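Local structure of glucose-6-phosphate isomerase (Plasmodium falciparum, 3QKI) at residues T114-K122 with L337-E345; T181-Y192 with P323-M333. The protein probably catalyses the reversible isomerisation of alpha-D-glucose 6-phosphate to beta-D-fructose 6-phosphate, the second step of glycolysis. All coordinates share one frame; numbering follows the deposited sequence.

Contact 1: residues T114-K122 with L337-E345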
loop_
_atom_site.group_PDB
_atom_site.type_symbol
_atom_site.label_atom_id
_atom_site.label_comp_id
_atom_site.label_asym_id
_atom_site.label_seq_id
_atom_site.Cartn_x
_atom_site.Cartn_y
_atom_site.Cartn_z
ATOM N N THR A 114 25.503 8.298 -2.671
ATOM C CA THR A 114 25.687 9.747 -2.523
ATOM C C THR A 114 26.583 10.337 -3.633
ATOM O O THR A 114 26.397 11.492 -3.989
ATOM C CB THR A 114 26.221 10.120 -1.118
ATOM O OG1 THR A 114 27.426 9.386 -0.861
ATOM C CG2 THR A 114 25.217 9.853 -0.029
ATOM N N ALA A 115 27.511 9.539 -4.200
ATOM C CA ALA A 115 28.407 9.986 -5.279
ATOM C C ALA A 115 27.647 10.221 -6.580
ATOM O O ALA A 115 28.080 11.040 -7.401
ATOM C CB ALA A 115 29.524 8.966 -5.501
ATOM N N LEU A 116 26.483 9.526 -6.761
ATOM C CA LEU A 116 25.646 9.630 -7.961
ATOM C C LEU A 116 25.129 11.040 -8.241
ATOM O O LEU A 116 24.874 11.391 -9.397
ATOM C CB LEU A 116 24.452 8.662 -7.888
ATOM C CG LEU A 116 24.809 7.178 -7.816
ATOM C CD1 LEU A 116 23.601 6.352 -7.386
ATOM C CD2 LEU A 116 25.415 6.676 -9.124
ATOM N N ARG A 117 24.956 11.821 -7.201
ATOM C CA ARG A 117 24.403 13.164 -7.331
ATOM C C ARG A 117 25.398 14.305 -7.068
ATOM O O ARG A 117 24.973 15.453 -7.011
ATOM C CB ARG A 117 23.114 13.311 -6.505
ATOM C CG ARG A 117 23.254 12.820 -5.073
ATOM C CD ARG A 117 22.627 11.449 -4.878
ATOM N NE ARG A 117 22.278 11.320 -3.465
ATOM C CZ ARG A 117 21.567 10.335 -2.935
ATOM N NH1 ARG A 117 21.117 9.342 -3.699
ATOM N NH2 ARG A 117 21.282 10.345 -1.642
ATOM N N ILE A 118 26.711 14.015 -6.946
ATOM C CA ILE A 118 27.714 15.081 -6.788
ATOM C C ILE A 118 27.761 15.818 -8.170
ATOM O O ILE A 118 27.869 15.144 -9.201
ATOM C CB ILE A 118 29.096 14.530 -6.339
ATOM C CG1 ILE A 118 29.009 13.959 -4.912
ATOM C CG2 ILE A 118 30.195 15.626 -6.436
ATOM C CD1 ILE A 118 30.251 13.110 -4.459
ATOM N N PRO A 119 27.550 17.157 -8.216
ATOM C CA PRO A 119 27.555 17.856 -9.524
ATOM C C PRO A 119 28.946 17.925 -10.151
ATOM O O PRO A 119 29.946 17.784 -9.450
ATOM C CB PRO A 119 26.980 19.240 -9.201
ATOM C CG PRO A 119 27.301 19.464 -7.766
ATOM C CD PRO A 119 27.388 18.109 -7.092
ATOM N N ILE A 120 28.991 18.108 -11.475
ATOM C CA ILE A 120 30.200 18.167 -12.294
ATOM C C ILE A 120 31.265 19.147 -11.783
ATOM O O ILE A 120 32.440 18.812 -11.815
ATOM C CB ILE A 120 29.879 18.318 -13.819
ATOM C CG1 ILE A 120 31.099 17.983 -14.703
ATOM C CG2 ILE A 120 29.314 19.698 -14.160
ATOM C CD1 ILE A 120 31.193 16.620 -15.138
ATOM N N GLU A 121 30.866 20.303 -11.258
ATOM C CA GLU A 121 31.825 21.299 -10.764
ATOM C C GLU A 121 32.658 20.823 -9.548
ATOM O O GLU A 121 33.695 21.418 -9.233
ATOM C CB GLU A 121 31.139 22.657 -10.525
ATOM C CG GLU A 121 29.995 22.617 -9.528
ATOM C CD GLU A 121 28.590 22.358 -10.056
ATOM O OE1 GLU A 121 28.430 21.863 -11.203
ATOM O OE2 GLU A 121 27.642 22.638 -9.282
ATOM N N LYS A 122 32.216 19.715 -8.901
ATOM C CA LYS A 122 32.875 19.126 -7.741
ATOM C C LYS A 122 33.586 17.805 -8.089
ATOM O O LYS A 122 34.047 17.113 -7.181
ATOM C CB LYS A 122 31.853 18.901 -6.601
ATOM C CG LYS A 122 31.210 20.157 -6.066
ATOM C CD LYS A 122 30.324 19.840 -4.857
ATOM C CE LYS A 122 29.565 21.062 -4.401
ATOM N NZ LYS A 122 28.985 20.902 -3.040
ATOM N N LEU A 337 18.709 15.838 -8.860
ATOM C CA LEU A 337 20.032 15.423 -8.351
ATOM C C LEU A 337 20.630 16.457 -7.426
ATOM O O LEU A 337 21.194 16.077 -6.405
ATOM C CB LEU A 337 21.004 15.051 -9.490
ATOM C CG LEU A 337 20.646 13.767 -10.264
ATOM C CD1 LEU A 337 21.516 13.622 -11.531
ATOM C CD2 LEU A 337 20.795 12.537 -9.396
ATOM N N ASN A 338 20.453 17.761 -7.743
ATOM C CA ASN A 338 20.941 18.863 -6.908
ATOM C C ASN A 338 20.259 18.849 -5.553
ATOM O O ASN A 338 20.916 19.091 -4.541
ATOM C CB ASN A 338 20.729 20.223 -7.599
ATOM C CG ASN A 338 21.577 20.407 -8.829
ATOM O OD1 ASN A 338 22.466 19.606 -9.137
ATOM N ND2 ASN A 338 21.310 21.471 -9.571
ATOM N N GLY A 339 18.962 18.529 -5.543
ATOM C CA GLY A 339 18.190 18.385 -4.314
ATOM C C GLY A 339 18.754 17.285 -3.438
ATOM O O GLY A 339 19.000 17.511 -2.256
ATOM N N CYS A 340 19.002 16.096 -4.027
ATOM C CA CYS A 340 19.591 14.938 -3.346
ATOM C C CYS A 340 20.924 15.347 -2.742
ATOM O O CYS A 340 21.200 15.062 -1.570
ATOM C CB CYS A 340 19.777 13.767 -4.309
ATOM S SG CYS A 340 18.232 13.090 -4.967
ATOM N N HIS A 341 21.754 16.019 -3.563
ATOM C CA HIS A 341 23.087 16.452 -3.173
ATOM C C HIS A 341 23.086 17.423 -1.996
ATOM O O HIS A 341 23.854 17.218 -1.051
ATOM C CB HIS A 341 23.852 17.034 -4.369
ATOM C CG HIS A 341 25.235 17.489 -4.003
ATOM N ND1 HIS A 341 26.202 16.593 -3.582
ATOM C CD2 HIS A 341 25.755 18.736 -3.978
ATOM C CE1 HIS A 341 27.285 17.314 -3.354
ATOM N NE2 HIS A 341 27.068 18.605 -3.594
ATOM N N ASP A 342 22.211 18.453 -2.025
ATOM C CA ASP A 342 22.125 19.435 -0.943
ATOM C C ASP A 342 21.694 18.816 0.374
ATOM O O ASP A 342 22.238 19.177 1.417
ATOM C CB ASP A 342 21.237 20.624 -1.337
ATOM C CG ASP A 342 21.890 21.542 -2.355
ATOM O OD1 ASP A 342 23.125 21.423 -2.561
ATOM O OD2 ASP A 342 21.173 22.374 -2.942
ATOM N N MET A 343 20.773 17.840 0.332
ATOM C CA MET A 343 20.374 17.118 1.545
ATOM C C MET A 343 21.527 16.183 2.011
ATOM O O MET A 343 21.753 16.081 3.210
ATOM C CB MET A 343 19.059 16.346 1.331
ATOM C CG MET A 343 18.578 15.565 2.573
ATOM S SD MET A 343 18.337 16.566 4.071
ATOM C CE MET A 343 16.874 17.409 3.625
ATOM N N ASP A 344 22.274 15.535 1.066
ATOM C CA ASP A 344 23.433 14.705 1.403
ATOM C C ASP A 344 24.466 15.540 2.186
ATOM O O ASP A 344 24.968 15.080 3.220
ATOM C CB ASP A 344 24.126 14.135 0.157
ATOM C CG ASP A 344 23.357 13.067 -0.597
ATOM O OD1 ASP A 344 22.362 12.528 -0.039
ATOM O OD2 ASP A 344 23.690 12.827 -1.778
ATOM N N GLU A 345 24.767 16.762 1.690
ATOM C CA GLU A 345 25.730 17.694 2.313
ATOM C C GLU A 345 25.304 18.097 3.714
ATOM O O GLU A 345 26.136 18.149 4.625
ATOM C CB GLU A 345 25.946 18.936 1.429
ATOM C CG GLU A 345 26.691 18.625 0.142
ATOM C CD GLU A 345 28.193 18.478 0.305
ATOM O OE1 GLU A 345 28.850 19.490 0.628
ATOM O OE2 GLU A 345 28.717 17.363 0.081
HETATM O O HOH W 1 26.103 13.815 -2.677
#
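Arg117 meets Asp344 side-on, in a two-pronged salt bridge that ties a loop to the helix running through 337-345. Its NE gives a hydrogen to OD2 of Asp344 at 2.7 Å, and its NH2 gives one to OD1 of the same carboxylate at 2.9 Å, the latter nearly straight at 175°. Both oxygens use their syn lone pairs, and the guanidinium and carboxylate planes lie within 20° of each other, a match that suits an arginine-aspartate pair. Arg117 CG sits between its own backbone N and carbonyl carbon (chi1 49°), and a bend at chi2 then swings the chain along the helix, past CB of Cys340, which lies over a guanidinium face 3.6 Å from Arg117 NE.

His341 suits the second focus because both ring nitrogens find partners in its plane. Lys122, long enough to reach in from the 3-10 segment 120-122, donates from NZ to NE2 of His341 at 3.0 Å; its salt bridge to Glu345 is long. One water bridges His341 ND1, Thr114 O and Asp344 OD2. Pro119, flat and apolar, sets CD over the ring centre in a CH-pi contact, 3.6 Å from the centroid, with Glu345 CG on the opposite face.

A further shell fixes the ion pair: Glu534 shares Arg117 NH2, Thr316 bonds to NH1, and Ser531 OG bonds to Asp344 OD1. Helix 523-543 supplies Ser531 and Glu534, helix 90-99 places Phe98 against Thr114 and Asp344, and helix 135-154 receives Ala115 and Ile118 on Leu136 and bonds Ile118 O through His140.

Contact 2: residues T181-Y192 with P323-M333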
loop_
_atom_site.group_PDB
_atom_site.type_symbol
_atom_site.label_atom_id
_atom_site.label_comp_id
_atom_site.label_asym_id
_atom_site.label_seq_id
_atom_site.Cartn_x
_atom_site.Cartn_y
_atom_site.Cartn_z
ATOM N N THR A 181 11.996 4.826 -8.941
ATOM C CA THR A 181 11.616 5.448 -10.208
ATOM C C THR A 181 10.107 5.749 -10.239
ATOM O O THR A 181 9.737 6.871 -10.579
ATOM C CB THR A 181 12.036 4.563 -11.385
ATOM O OG1 THR A 181 13.397 4.184 -11.196
ATOM C CG2 THR A 181 11.844 5.258 -12.752
ATOM N N GLU A 182 9.255 4.755 -9.891
ATOM C CA GLU A 182 7.817 4.953 -9.921
ATOM C C GLU A 182 7.369 6.025 -8.920
ATOM O O GLU A 182 6.487 6.839 -9.245
ATOM C CB GLU A 182 7.033 3.632 -9.760
ATOM C CG GLU A 182 5.534 3.886 -9.886
ATOM C CD GLU A 182 4.689 2.665 -10.147
ATOM O OE1 GLU A 182 5.001 1.592 -9.588
ATOM O OE2 GLU A 182 3.699 2.788 -10.900
ATOM N N PHE A 183 8.017 6.075 -7.746
ATOM C CA PHE A 183 7.720 7.118 -6.760
ATOM C C PHE A 183 7.939 8.486 -7.446
ATOM O O PHE A 183 7.029 9.302 -7.464
ATOM C CB PHE A 183 8.585 6.947 -5.473
ATOM C CG PHE A 183 9.119 8.229 -4.841
ATOM C CD1 PHE A 183 8.275 9.304 -4.575
ATOM C CD2 PHE A 183 10.468 8.366 -4.538
ATOM C CE1 PHE A 183 8.783 10.509 -4.069
ATOM C CE2 PHE A 183 10.961 9.550 -3.975
ATOM C CZ PHE A 183 10.115 10.611 -3.748
ATOM N N VAL A 184 9.131 8.718 -8.013
ATOM C CA VAL A 184 9.494 10.004 -8.640
ATOM C C VAL A 184 8.640 10.303 -9.866
ATOM O O VAL A 184 8.218 11.440 -10.047
ATOM C CB VAL A 184 11.017 10.142 -8.930
ATOM C CG1 VAL A 184 11.349 11.521 -9.527
ATOM C CG2 VAL A 184 11.842 9.907 -7.665
ATOM N N TYR A 185 8.361 9.289 -10.686
ATOM C CA TYR A 185 7.549 9.436 -11.868
ATOM C C TYR A 185 6.131 9.968 -11.516
ATOM O O TYR A 185 5.701 11.005 -12.024
ATOM C CB TYR A 185 7.484 8.111 -12.655
ATOM C CG TYR A 185 6.578 8.236 -13.852
ATOM C CD1 TYR A 185 6.932 9.043 -14.939
ATOM C CD2 TYR A 185 5.320 7.633 -13.864
ATOM C CE1 TYR A 185 6.066 9.236 -16.002
ATOM C CE2 TYR A 185 4.442 7.829 -14.921
ATOM C CZ TYR A 185 4.828 8.619 -15.995
ATOM O OH TYR A 185 4.007 8.746 -17.071
ATOM N N GLU A 186 5.434 9.268 -10.645
ATOM C CA GLU A 186 4.103 9.678 -10.209
ATOM C C GLU A 186 4.110 11.026 -9.464
ATOM O O GLU A 186 3.182 11.812 -9.631
ATOM C CB GLU A 186 3.458 8.572 -9.363
ATOM C CG GLU A 186 3.032 7.369 -10.194
ATOM C CD GLU A 186 1.949 7.640 -11.218
ATOM O OE1 GLU A 186 1.090 8.522 -10.980
ATOM O OE2 GLU A 186 1.978 6.985 -12.282
ATOM N N ALA A 187 5.158 11.292 -8.671
ATOM C CA ALA A 187 5.266 12.537 -7.917
ATOM C C ALA A 187 5.403 13.758 -8.824
ATOM O O ALA A 187 4.807 14.799 -8.562
ATOM C CB ALA A 187 6.457 12.473 -6.974
ATOM N N MET A 188 6.220 13.622 -9.866
ATOM C CA MET A 188 6.619 14.718 -10.741
ATOM C C MET A 188 5.845 14.913 -12.042
ATOM O O MET A 188 5.915 16.001 -12.609
ATOM C CB MET A 188 8.134 14.620 -11.023
ATOM C CG MET A 188 9.012 14.717 -9.766
ATOM S SD MET A 188 8.477 15.968 -8.536
ATOM C CE MET A 188 8.499 17.447 -9.560
ATOM N N LYS A 189 5.198 13.873 -12.561
ATOM C CA LYS A 189 4.532 13.982 -13.855
ATOM C C LYS A 189 3.582 15.160 -14.028
ATOM O O LYS A 189 3.663 15.843 -15.047
ATOM C CB LYS A 189 3.969 12.648 -14.361
ATOM C CG LYS A 189 2.699 12.166 -13.642
ATOM C CD LYS A 189 2.302 10.775 -14.176
ATOM C CE LYS A 189 0.879 10.438 -13.808
ATOM N NZ LYS A 189 0.615 8.975 -13.942
ATOM N N TYR A 190 2.724 15.428 -13.022
ATOM C CA TYR A 190 1.776 16.540 -13.096
ATOM C C TYR A 190 2.453 17.865 -12.941
ATOM O O TYR A 190 1.998 18.831 -13.534
ATOM C CB TYR A 190 0.574 16.362 -12.152
ATOM C CG TYR A 190 -0.397 15.355 -12.722
ATOM C CD1 TYR A 190 -1.187 15.669 -13.830
ATOM C CD2 TYR A 190 -0.445 14.050 -12.238
ATOM C CE1 TYR A 190 -2.072 14.743 -14.376
ATOM C CE2 TYR A 190 -1.317 13.104 -12.794
ATOM C CZ TYR A 190 -2.139 13.462 -13.854
ATOM O OH TYR A 190 -2.971 12.521 -14.435
ATOM N N TYR A 191 3.591 17.920 -12.204
ATOM C CA TYR A 191 4.335 19.181 -12.106
ATOM C C TYR A 191 4.891 19.495 -13.505
ATOM O O TYR A 191 4.755 20.607 -14.005
ATOM C CB TYR A 191 5.451 19.082 -11.068
ATOM C CG TYR A 191 6.256 20.355 -10.950
ATOM C CD1 TYR A 191 7.447 20.514 -11.647
ATOM C CD2 TYR A 191 5.805 21.419 -10.174
ATOM C CE1 TYR A 191 8.183 21.697 -11.568
ATOM C CE2 TYR A 191 6.524 22.617 -10.100
ATOM C CZ TYR A 191 7.710 22.750 -10.804
ATOM O OH TYR A 191 8.437 23.906 -10.729
ATOM N N TYR A 192 5.447 18.471 -14.165
ATOM C CA TYR A 192 5.966 18.588 -15.499
ATOM C C TYR A 192 4.838 18.946 -16.514
ATOM O O TYR A 192 4.985 19.921 -17.254
ATOM C CB TYR A 192 6.688 17.286 -15.845
ATOM C CG TYR A 192 6.997 17.102 -17.311
ATOM C CD1 TYR A 192 8.011 17.842 -17.935
ATOM C CD2 TYR A 192 6.301 16.171 -18.074
ATOM C CE1 TYR A 192 8.319 17.646 -19.280
ATOM C CE2 TYR A 192 6.588 15.982 -19.415
ATOM C CZ TYR A 192 7.601 16.718 -20.016
ATOM O OH TYR A 192 7.868 16.498 -21.342
ATOM N N PRO A 323 15.090 6.534 -17.389
ATOM C CA PRO A 323 13.669 6.676 -17.745
ATOM C C PRO A 323 13.081 8.026 -17.337
ATOM O O PRO A 323 12.262 8.559 -18.080
ATOM C CB PRO A 323 12.995 5.506 -17.031
ATOM C CG PRO A 323 13.918 5.177 -15.905
ATOM C CD PRO A 323 15.293 5.398 -16.466
ATOM N N LEU A 324 13.533 8.608 -16.215
ATOM C CA LEU A 324 12.976 9.903 -15.775
ATOM C C LEU A 324 13.429 11.092 -16.636
ATOM O O LEU A 324 12.665 12.045 -16.789
ATOM C CB LEU A 324 13.228 10.155 -14.273
ATOM C CG LEU A 324 12.579 9.148 -13.281
ATOM C CD1 LEU A 324 13.266 9.214 -11.883
ATOM C CD2 LEU A 324 11.053 9.331 -13.202
ATOM N N SER A 325 14.661 11.043 -17.191
ATOM C CA SER A 325 15.147 12.075 -18.109
ATOM C C SER A 325 14.423 11.920 -19.462
ATOM O O SER A 325 14.178 12.910 -20.110
ATOM C CB SER A 325 16.654 11.954 -18.324
ATOM O OG SER A 325 17.364 12.270 -17.140
ATOM N N ILE A 326 14.037 10.711 -19.859
ATOM C CA ILE A 326 13.244 10.528 -21.092
ATOM C C ILE A 326 11.858 11.174 -20.865
ATOM O O ILE A 326 11.410 11.988 -21.670
ATOM C CB ILE A 326 13.136 9.046 -21.531
ATOM C CG1 ILE A 326 14.500 8.528 -22.069
ATOM C CG2 ILE A 326 11.999 8.852 -22.591
ATOM C CD1 ILE A 326 14.637 7.011 -22.127
ATOM N N ALA A 327 11.217 10.848 -19.734
ATOM C CA ALA A 327 9.883 11.362 -19.407
ATOM C C ALA A 327 9.839 12.864 -19.199
ATOM O O ALA A 327 8.888 13.520 -19.649
ATOM C CB ALA A 327 9.344 10.648 -18.167
ATOM N N PHE A 328 10.853 13.428 -18.499
ATOM C CA PHE A 328 10.799 14.823 -18.089
ATOM C C PHE A 328 11.882 15.764 -18.620
ATOM O O PHE A 328 11.764 16.973 -18.416
ATOM C CB PHE A 328 10.792 14.903 -16.559
ATOM C CG PHE A 328 9.761 14.037 -15.874
ATOM C CD1 PHE A 328 8.440 14.009 -16.322
ATOM C CD2 PHE A 328 10.098 13.282 -14.758
ATOM C CE1 PHE A 328 7.489 13.225 -15.678
ATOM C CE2 PHE A 328 9.132 12.524 -14.089
ATOM C CZ PHE A 328 7.835 12.506 -14.546
ATOM N N GLY A 329 12.918 15.206 -19.230
ATOM C CA GLY A 329 14.067 15.977 -19.711
ATOM C C GLY A 329 15.173 15.961 -18.669
ATOM O O GLY A 329 14.901 16.002 -17.462
ATOM N N TYR A 330 16.429 15.859 -19.117
ATOM C CA TYR A 330 17.597 15.834 -18.243
ATOM C C TYR A 330 17.708 17.042 -17.309
ATOM O O TYR A 330 18.116 16.864 -16.151
ATOM C CB TYR A 330 18.895 15.661 -19.048
ATOM C CG TYR A 330 20.095 15.470 -18.151
ATOM C CD1 TYR A 330 20.315 14.260 -17.497
ATOM C CD2 TYR A 330 20.953 16.529 -17.870
ATOM C CE1 TYR A 330 21.384 14.101 -16.616
ATOM C CE2 TYR A 330 22.036 16.373 -17.011
ATOM C CZ TYR A 330 22.247 15.158 -16.385
ATOM O OH TYR A 330 23.293 15.008 -15.510
ATOM N N LYS A 331 17.392 18.273 -17.807
ATOM C CA LYS A 331 17.479 19.501 -16.996
ATOM C C LYS A 331 16.663 19.349 -15.706
ATOM O O LYS A 331 17.133 19.739 -14.646
ATOM C CB LYS A 331 16.969 20.737 -17.757
ATOM C CG LYS A 331 17.997 21.395 -18.653
ATOM C CD LYS A 331 17.546 22.787 -19.122
ATOM C CE LYS A 331 17.705 23.872 -18.075
ATOM N NZ LYS A 331 17.396 25.219 -18.634
ATOM N N ASN A 332 15.455 18.769 -15.798
ATOM C CA ASN A 332 14.607 18.556 -14.625
ATOM C C ASN A 332 15.262 17.533 -13.675
ATOM O O ASN A 332 15.334 17.777 -12.485
ATOM C CB ASN A 332 13.203 18.116 -15.044
ATOM C CG ASN A 332 12.334 19.232 -15.564
ATOM O OD1 ASN A 332 12.354 20.344 -15.066
ATOM N ND2 ASN A 332 11.525 18.939 -16.561
ATOM N N MET A 333 15.819 16.457 -14.225
ATOM C CA MET A 333 16.511 15.430 -13.461
ATOM C C MET A 333 17.800 15.929 -12.805
ATOM O O MET A 333 18.126 15.465 -11.697
ATOM C CB MET A 333 16.645 14.134 -14.242
ATOM C CG MET A 333 15.292 13.465 -14.533
ATOM S SD MET A 333 14.026 13.654 -13.224
ATOM C CE MET A 333 14.770 12.643 -11.883
#
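Phe328 has its CG turned anti to its carbonyl carbon (chi1 -51°), which carries the ring across to helix 181-192, where Tyr185 and Tyr192, each with CG anti to the backbone N, receive it. The three rings form an aromatic cluster between two nearly parallel helices, 181-192 and 323-328, whose axes run 14° apart and 10.7 Å from each other. Helix 179-197 follows strand 168-172 of a parallel sheet, consistent with the sugar-isomerase (SIS) domain expected in this family.

The Phe328 and Tyr185 planes are almost parallel but slid apart, so the rings barely overlap, and CZ of Phe328 lies 3.6 Å from CD1 of Tyr185. The Tyr192 ring is oblique to Phe328, and Phe328 CA sits over its face in a CH-pi contact. CB of Met188 and the backbone of Lys189 also press on the phenylalanine ring, and Phe523 of helix 523-543 meets it too. One turn earlier the packing passes to smaller, branched side chains: Leu324 splits its methyls, CD1 meeting Val184 CG1 at 3.8 Å and CD2 lying against Tyr185 CB, while Thr181 offers its methyl CG2 to Pro323 CG.

A tyrosine suits position 192 because its ring packs on Phe328 while its hydroxyl is bonded to Asn216 O and to Arg154. Gly329, with positive phi, ends the helix and lets the chain start the next one, whose Asn332 ND2 donates back to Phe328 O at 2.7 Å.

Contacts 1 and 2 adjoin along the chain: Met333, in contact 2, lies one helical turn before Leu337, in contact 1, both on helix 330-349. Their centres are about 18 Å apart and no other touch joins them, so the shared helix is their direct link. Helix 523-543 lies against both, reaching Arg117 and Cys340 in contact 1 and Met188 and Asn332 in contact 2. Neither contact supplies a residue known to bind fructose 6-phosphate, but both lie near the site. Between side chains, Leu116 is about 10 Å from Lys250 and Thr181 about 7 Å from Ser177, two residues that bind the sugar phosphate, which is absent from this chain.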